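Cyclohexadienyl dehydratase (Synthetic construct, PDB 5JOS) probably catalyses the dehydration of prephenate and arogenate in phenylalanine biosynthesis, on a scaffold shared with periplasmic solute-binding proteins. Local coordinates at residues Gly23-Gly28 and Lys82-Met87. Numbering follows the deposited sequence.
Sequences GTLRVG and KFDIAM
Arg-26 and Asp-84 join through backbone and side chain at once. The carboxylate atom Asp-84 OD2 accepts the backbone N-H of Arg-26 at 2.9 Å, while Asp-84 N returns a bond of 2.7 Å to Arg-26 O. Bent at chi3 (-55°), the arginine chain folds back over the loop, its guanidinium face lying on Phe-83 CA. NH2 gives Asp-84 OD1 a nearly straight hydrogen bond of 2.9 Å, part of a salt bridge, in the guanidinium plane but from above the carboxylate; NE adds a weak bond to OD2. Aspartate suits this spot because its short side chain brings one carboxylate oxygen to the main chain and the other to the guanidinium; Arg-22 and Arg-15 also pair with it, and Asp-81 with Arg-26. An alanine in place of Arg-26 would probably leave Asp-81 without this mate and uncover the backbone of Phe-83.

Gly-28 continues the parallel pairing, its N bonding to Ile-85 O (2.7 Å) and its O receiving Met-87 N (3.0 Å). Its CA sits over the Phe-83 ring, a CH-pi contact 3.5 Å from the centroid, where any side chain would strike the ring. On the other face, Val-27 CG2 packs against Ile-85 CG2 at 4.0 Å.

Parallel neighbours joined through intervening helices are consistent with an alpha/beta lobe of the periplasmic-binding-protein fold. Strand 24-29 lies between 63-68 and 85-86, Ile-85 to Met-87 touch strand 205-213, and helices 48-60 and 74-79 pack against Val-27 and Phe-83 respectively.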
loop_
_atom_site.group_PDB
_atom_site.type_symbol
_atom_site.label_atom_id
_atom_site.label_comp_id
_atom_site.label_asym_id
_atom_site.label_seq_id
_atom_site.Cartn_x
_atom_site.Cartn_y
_atom_site.Cartn_z
ATOM N N GLY A 23 -12.698 -8.130 24.551
ATOM C CA GLY A 23 -13.038 -9.139 23.564
ATOM C C GLY A 23 -13.315 -8.627 22.157
ATOM O O GLY A 23 -13.849 -9.344 21.308
ATOM N N THR A 24 -12.966 -7.390 21.857
ATOM C CA THR A 24 -13.145 -6.879 20.505
ATOM C C THR A 24 -11.948 -6.009 20.160
ATOM O O THR A 24 -11.446 -5.306 21.029
ATOM C CB THR A 24 -14.432 -6.042 20.416
ATOM O OG1 THR A 24 -15.563 -6.853 20.726
ATOM C CG2 THR A 24 -14.615 -5.477 19.051
ATOM N N LEU A 25 -11.506 -6.076 18.898
ATOM C CA LEU A 25 -10.540 -5.142 18.322
ATOM C C LEU A 25 -11.316 -4.135 17.541
ATOM O O LEU A 25 -12.015 -4.495 16.627
ATOM C CB LEU A 25 -9.564 -5.814 17.430
ATOM C CG LEU A 25 -8.571 -4.869 16.722
ATOM C CD1 LEU A 25 -7.610 -4.215 17.711
ATOM C CD2 LEU A 25 -7.792 -5.648 15.700
ATOM N N ARG A 26 -11.214 -2.863 17.930
ATOM C CA ARG A 26 -11.857 -1.803 17.215
ATOM C C ARG A 26 -10.888 -1.257 16.157
ATOM O O ARG A 26 -9.851 -0.730 16.478
ATOM C CB ARG A 26 -12.267 -0.693 18.177
ATOM C CG ARG A 26 -13.130 -1.188 19.367
ATOM C CD ARG A 26 -13.397 -0.107 20.452
ATOM N NE ARG A 26 -12.093 0.398 20.875
ATOM C CZ ARG A 26 -11.786 1.639 21.295
ATOM N NH1 ARG A 26 -12.701 2.615 21.450
ATOM N NH2 ARG A 26 -10.525 1.909 21.584
ATOM N N VAL A 27 -11.279 -1.415 14.902
ATOM C CA VAL A 27 -10.501 -1.021 13.772
ATOM C C VAL A 27 -11.152 0.159 13.044
ATOM O O VAL A 27 -12.238 0.086 12.513
ATOM C CB VAL A 27 -10.408 -2.179 12.798
ATOM C CG1 VAL A 27 -9.702 -1.731 11.576
ATOM C CG2 VAL A 27 -9.652 -3.348 13.410
ATOM N N GLY A 28 -10.478 1.279 13.072
ATOM C CA GLY A 28 -10.942 2.409 12.364
ATOM C C GLY A 28 -10.671 2.265 10.868
ATOM O O GLY A 28 -9.574 1.934 10.454
ATOM N N LYS A 82 -11.521 6.444 19.679
ATOM C CA LYS A 82 -12.661 5.846 18.950
ATOM C C LYS A 82 -12.392 4.429 18.490
ATOM O O LYS A 82 -13.292 3.712 18.153
ATOM C CB LYS A 82 -12.997 6.685 17.709
ATOM C CG LYS A 82 -14.125 7.684 17.840
ATOM C CD LYS A 82 -13.874 8.567 19.034
ATOM C CE LYS A 82 -15.171 9.029 19.697
ATOM N NZ LYS A 82 -15.970 9.889 18.785
ATOM N N PHE A 83 -11.136 4.049 18.327
ATOM C CA PHE A 83 -10.787 2.722 17.842
ATOM C C PHE A 83 -9.369 2.445 18.252
ATOM O O PHE A 83 -8.690 3.355 18.676
ATOM C CB PHE A 83 -10.990 2.564 16.325
ATOM C CG PHE A 83 -10.536 3.767 15.508
ATOM C CD1 PHE A 83 -9.206 3.996 15.299
ATOM C CD2 PHE A 83 -11.460 4.663 15.023
ATOM C CE1 PHE A 83 -8.789 5.087 14.533
ATOM C CE2 PHE A 83 -11.076 5.736 14.245
ATOM C CZ PHE A 83 -9.737 5.956 14.018
ATOM N N ASP A 84 -8.917 1.210 18.136
ATOM C CA ASP A 84 -7.604 0.833 18.669
ATOM C C ASP A 84 -6.520 0.969 17.622
ATOM O O ASP A 84 -5.336 1.117 17.933
ATOM C CB ASP A 84 -7.665 -0.630 19.089
ATOM C CG ASP A 84 -8.704 -0.883 20.203
ATOM O OD1 ASP A 84 -8.594 -0.211 21.222
ATOM O OD2 ASP A 84 -9.653 -1.661 20.017
ATOM N N ILE A 85 -6.916 0.894 16.345
ATOM C CA ILE A 85 -5.958 0.891 15.286
ATOM C C ILE A 85 -6.720 1.283 14.020
ATOM O O ILE A 85 -7.926 0.899 13.800
ATOM C CB ILE A 85 -5.329 -0.470 15.156
ATOM C CG1 ILE A 85 -4.266 -0.529 14.059
ATOM C CG2 ILE A 85 -6.379 -1.524 14.817
ATOM C CD1 ILE A 85 -3.381 -1.805 14.160
ATOM N N ALA A 86 -6.029 2.050 13.177
ATOM C CA ALA A 86 -6.554 2.401 11.864
ATOM C C ALA A 86 -5.958 1.523 10.775
ATOM O O ALA A 86 -4.742 1.503 10.631
ATOM C CB ALA A 86 -6.312 3.838 11.598
ATOM N N MET A 87 -6.809 0.821 10.004
ATOM C CA MET A 87 -6.341 -0.122 9.019
ATOM C C MET A 87 -7.158 0.153 7.790
ATOM O O MET A 87 -8.408 -0.076 7.767
ATOM C CB MET A 87 -6.603 -1.551 9.487
ATOM C CG MET A 87 -5.833 -1.881 10.760
ATOM S SD MET A 87 -6.075 -3.461 11.428
ATOM C CE MET A 87 -4.945 -4.450 10.490
#